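Probable glutamine-binding lipoprotein GlnH (GLNBP) (Mycobacterium tuberculosis, PDB 6H20) is an aspartate-specific solute-binding lipoprotein, here holding asparagine, that regulates protein kinase G activity and so glutamate metabolism. Local coordinates at residues A[123-126]-A[127-130]; A[241-244]-A[245-248]. All coordinates share one frame; numbering follows the deposited sequence.

Contact 1. Residues A[123-126]-A[127-130]; sequences SITC and ERRK. With ASN (asparagine), chain B.
The guanidinium of R128 meets its partners at the edge: one carboxylate oxygen of the bound asparagine and the S123 carbonyl lie near its plane, the latter somewhat tilted from it, while T125 OG1 stands oblique to it. This is the part of the amino-acid pocket of a family 3 solute-binding protein where an arginine on a short helix binds the ligand's alpha-carboxylate. Two nearly straight bonds do the gripping, R128 NH1 to ASN OXT (2.8 Å, 170°) and R128 NH2 to ASN O (3.0 Å), and S123 N gives a further bond to OXT. The same NH1 also donates to S123 O at 2.8 Å, on a carbonyl lone pair but more bent (142°), which limits rotation of the guanidinium. R128 reaches the ligand because its chain is extended from CG to NE. S123 OG accepts from ASN N at 3.0 Å and is itself held by Q233. R106 lies close to R128 and T171 packs beside it; R106 and T171 also hydrogen-bond the asparagine.

T125 is the N-cap, just before the short, weakly bonded helix 126-129, whose first turn carries R128. R129 N bonds T125 O, while the R129 side chain runs alongside I124 and ends on P27 and N133; the neighbouring C126 is tied to C25 by a disulfide. With chi1 at 69°, T125 OG1 sits between its own backbone N and carbonyl carbon, where it accepts the capping bond from R128 N at 3.0 Å.

Contact 2. Residues A[241-244]-A[245-248]; sequences LDNT and GLVR
N243 OD1 accepts from L246 N at 3.0 Å, the N-cap bond that opens helix 244-259. The amide reaches over the first turn with CG trans to the backbone N (chi1 -165°). The donor stands well above the plane of the amide carbonyl, 58° out of it, so the bond does not use an in-plane lone pair. The N243 amide also packs against the aliphatic start of L246: its CG lies 3.4 Å from L246 CB, and ND2 touches CB and CD2.

The backbone carbonyl of N243 closes the same first turn. V247 N reaches N243 O at 3.3 Å, in the carbonyl plane, and L246 N adds a weak bond to the same oxygen. One residue on, R248 N donates to T244 O at 3.0 Å and 168°, the straightest bond of the set, and V247 CB rests against that same carbonyl.

Water fills in around the cap. One molecule donates to N243 OD1 and accepts from G245 N (2.9 Å), so OD1 serves both L246 N and the water. Another water joins T244 OG1 to R248 NE, lying in the guanidinium plane at its edge. Farther out, R248 NH1 forms a salt bridge with D287 and a hydrogen bond with the carbonyl of R32, while L246 and V247 turn their side chains onto I239 of strand 232-240. Neither L246 N nor G245 N has an i to i+4 bond to a carbonyl within the helix; beyond the weak N243 O bond of L246 N, OD1 and the water supply their acceptors.

From the N terminus, contact 1 comes first: the loop after strand 117-118 runs through 123-126 straight into helix 126-129. The chain continues through strands 132-134 and 139-148, then a long excursion including helices 171-176 and 210-219, before returning in strand 232-240, after which contact 2 turns residues 241-244 into helix 244-259. The contacts are in series, neither nested nor crossed. Strand 232-240 pairs with 117-118 and 132-134, so both helix starts hang off one sheet. Their centres lie about 15 Å apart, yet L241 CD1 packs on R129 O at 3.9 Å, and N133 bonds both R129 and the L241 carbonyl. Contact 1 faces the ligand pocket; contact 2 lies away from it.

Contact 1. Residues A[123-126]-A[127-130]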
loop_
_atom_site.group_PDB
_atom_site.type_symbol
_atom_site.label_atom_id
_atom_site.label_comp_id
_atom_site.label_asym_id
_atom_site.label_seq_id
_atom_site.Cartn_x
_atom_site.Cartn_y
_atom_site.Cartn_z
ATOM N N SER A 123 1.508 3.880 -2.341
ATOM C CA SER A 123 1.737 4.300 -3.720
ATOM C C SER A 123 2.683 5.490 -3.782
ATOM O O SER A 123 2.556 6.463 -3.031
ATOM C CB SER A 123 0.425 4.680 -4.393
ATOM O OG SER A 123 -0.398 3.542 -4.486
ATOM N N ILE A 124 3.627 5.405 -4.707
ATOM C CA ILE A 124 4.611 6.459 -4.923
ATOM C C ILE A 124 3.974 7.500 -5.832
ATOM O O ILE A 124 3.601 7.192 -6.969
ATOM C CB ILE A 124 5.866 5.878 -5.584
ATOM C CG1 ILE A 124 6.533 4.801 -4.722
ATOM C CG2 ILE A 124 6.876 6.996 -5.913
ATOM C CD1 ILE A 124 7.437 3.838 -5.544
ATOM N N THR A 125 3.857 8.733 -5.344
ATOM C CA THR A 125 3.277 9.815 -6.133
ATOM C C THR A 125 4.168 11.050 -6.050
ATOM O O THR A 125 4.968 11.209 -5.124
ATOM C CB THR A 125 1.861 10.203 -5.665
ATOM O OG1 THR A 125 1.935 10.823 -4.376
ATOM C CG2 THR A 125 0.938 8.968 -5.608
ATOM N N CYS A 126 3.982 11.951 -7.013
ATOM C CA CYS A 126 4.750 13.191 -7.003
ATOM C C CYS A 126 4.405 14.050 -5.795
ATOM O O CYS A 126 5.296 14.640 -5.169
ATOM C CB CYS A 126 4.520 13.951 -8.302
ATOM S SG CYS A 126 5.357 13.165 -9.689
ATOM N N GLU A 127 3.118 14.135 -5.443
ATOM C CA GLU A 127 2.742 14.917 -4.269
ATOM C C GLU A 127 3.372 14.349 -3.004
ATOM O O GLU A 127 3.871 15.101 -2.157
ATOM C CB GLU A 127 1.220 14.984 -4.132
ATOM C CG GLU A 127 0.566 16.034 -5.014
ATOM C CD GLU A 127 1.183 17.415 -4.850
ATOM O OE1 GLU A 127 1.793 17.914 -5.820
ATOM O OE2 GLU A 127 1.060 18.001 -3.753
ATOM N N ARG A 128 3.383 13.018 -2.860
ATOM C CA ARG A 128 4.001 12.440 -1.671
ATOM C C ARG A 128 5.509 12.625 -1.679
ATOM O O ARG A 128 6.120 12.772 -0.616
ATOM C CB ARG A 128 3.630 10.961 -1.535
ATOM C CG ARG A 128 2.187 10.757 -1.131
ATOM C CD ARG A 128 1.782 9.300 -1.260
ATOM N NE ARG A 128 0.383 9.142 -0.860
ATOM C CZ ARG A 128 -0.262 7.979 -0.876
ATOM N NH1 ARG A 128 0.371 6.876 -1.259
ATOM N NH2 ARG A 128 -1.533 7.917 -0.483
ATOM N N ARG A 129 6.119 12.639 -2.862
ATOM C CA ARG A 129 7.563 12.821 -2.949
ATOM C C ARG A 129 8.015 14.216 -2.538
ATOM O O ARG A 129 9.211 14.408 -2.279
ATOM C CB ARG A 129 8.042 12.483 -4.354
ATOM C CG ARG A 129 8.420 11.026 -4.486
ATOM C CD ARG A 129 9.390 10.806 -5.631
ATOM N NE ARG A 129 10.007 9.479 -5.627
ATOM C CZ ARG A 129 11.034 9.124 -4.856
ATOM N NH1 ARG A 129 11.563 9.991 -3.999
ATOM N NH2 ARG A 129 11.539 7.900 -4.943
ATOM N N LYS A 130 7.102 15.188 -2.481
ATOM C CA LYS A 130 7.445 16.490 -1.914
ATOM C C LYS A 130 7.672 16.404 -0.412
ATOM O O LYS A 130 8.308 17.297 0.165
ATOM C CB LYS A 130 6.311 17.486 -2.172
ATOM C CG LYS A 130 6.090 17.854 -3.630
ATOM C CD LYS A 130 4.875 18.760 -3.783
ATOM C CE LYS A 130 4.601 19.065 -5.242
ATOM N NZ LYS A 130 4.567 20.522 -5.526
HETATM N N ASN B . -2.098 2.307 -2.387
HETATM C CA ASN B . -3.109 3.314 -2.068
HETATM C C ASN B . -2.443 4.505 -1.404
HETATM O O ASN B . -3.130 5.377 -0.841
HETATM C CB ASN B . -4.196 2.728 -1.164
HETATM C CG ASN B . -3.689 2.389 0.216
HETATM O OD1 ASN B . -2.491 2.280 0.459
HETATM N ND2 ASN B . -4.609 2.255 1.143
HETATM O OXT ASN B . -1.196 4.585 -1.438
#

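Contact 2. Residues A[241-244]-A[245-248]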
loop_
_atom_site.group_PDB
_atom_site.type_symbol
_atom_site.label_atom_id
_atom_site.label_comp_id
_atom_site.label_asym_id
_atom_site.label_seq_id
_atom_site.Cartn_x
_atom_site.Cartn_y
_atom_site.Cartn_z
ATOM N N LEU A 241 12.242 11.973 4.245
ATOM C CA LEU A 241 12.722 12.677 3.057
ATOM C C LEU A 241 14.237 12.815 3.034
ATOM O O LEU A 241 14.860 12.726 1.969
ATOM C CB LEU A 241 12.078 14.063 2.988
ATOM C CG LEU A 241 12.415 14.930 1.778
ATOM C CD1 LEU A 241 11.995 14.224 0.492
ATOM C CD2 LEU A 241 11.720 16.275 1.904
ATOM N N ASP A 242 14.849 13.031 4.196
ATOM C CA ASP A 242 16.271 13.332 4.247
ATOM C C ASP A 242 17.154 12.110 4.437
ATOM O O ASP A 242 18.376 12.233 4.316
ATOM C CB ASP A 242 16.551 14.341 5.357
ATOM C CG ASP A 242 15.890 15.674 5.099
ATOM O OD1 ASP A 242 15.889 16.117 3.931
ATOM O OD2 ASP A 242 15.358 16.270 6.062
ATOM N N ASN A 243 16.592 10.935 4.721
ATOM C CA ASN A 243 17.434 9.759 4.935
ATOM C C ASN A 243 17.680 9.046 3.605
ATOM O O ASN A 243 17.176 7.950 3.345
ATOM C CB ASN A 243 16.847 8.829 5.991
ATOM C CG ASN A 243 17.872 7.806 6.484
ATOM O OD1 ASN A 243 18.922 7.607 5.855
ATOM N ND2 ASN A 243 17.575 7.161 7.602
ATOM N N THR A 244 18.501 9.697 2.768
ATOM C CA THR A 244 18.846 9.120 1.470
ATOM C C THR A 244 19.648 7.838 1.613
ATOM O O THR A 244 19.537 6.948 0.760
ATOM C CB THR A 244 19.588 10.124 0.589
ATOM O OG1 THR A 244 20.760 10.588 1.271
ATOM C CG2 THR A 244 18.678 11.295 0.236
ATOM N N GLY A 245 20.440 7.710 2.680
ATOM C CA GLY A 245 21.172 6.470 2.896
ATOM C C GLY A 245 20.251 5.277 3.061
ATOM O O GLY A 245 20.514 4.195 2.538
ATOM N N LEU A 246 19.161 5.456 3.801
ATOM C CA LEU A 246 18.211 4.363 3.971
ATOM C C LEU A 246 17.491 4.039 2.670
ATOM O O LEU A 246 17.167 2.873 2.426
ATOM C CB LEU A 246 17.217 4.730 5.073
ATOM C CG LEU A 246 16.242 3.643 5.512
ATOM C CD1 LEU A 246 16.942 2.344 5.821
ATOM C CD2 LEU A 246 15.459 4.131 6.734
ATOM N N VAL A 247 17.238 5.040 1.823
ATOM C CA VAL A 247 16.683 4.764 0.496
ATOM C C VAL A 247 17.607 3.833 -0.281
ATOM O O VAL A 247 17.170 2.815 -0.838
ATOM C CB VAL A 247 16.436 6.074 -0.275
ATOM C CG1 VAL A 247 15.936 5.761 -1.693
ATOM C CG2 VAL A 247 15.459 6.963 0.478
ATOM N N ARG A 248 18.901 4.183 -0.351
ATOM C CA ARG A 248 19.846 3.326 -1.061
ATOM C C ARG A 248 19.909 1.940 -0.439
ATOM O O ARG A 248 19.965 0.939 -1.159
ATOM C CB ARG A 248 21.235 3.967 -1.106
ATOM C CG ARG A 248 21.248 5.319 -1.778
ATOM C CD ARG A 248 22.683 5.824 -1.897
ATOM N NE ARG A 248 22.746 7.204 -2.370
ATOM C CZ ARG A 248 22.697 7.555 -3.653
ATOM N NH1 ARG A 248 22.575 6.626 -4.595
ATOM N NH2 ARG A 248 22.759 8.840 -3.993
HETATM O O HOH W 1 21.127 9.641 4.692
HETATM O O HOH W 2 22.932 8.788 0.369
#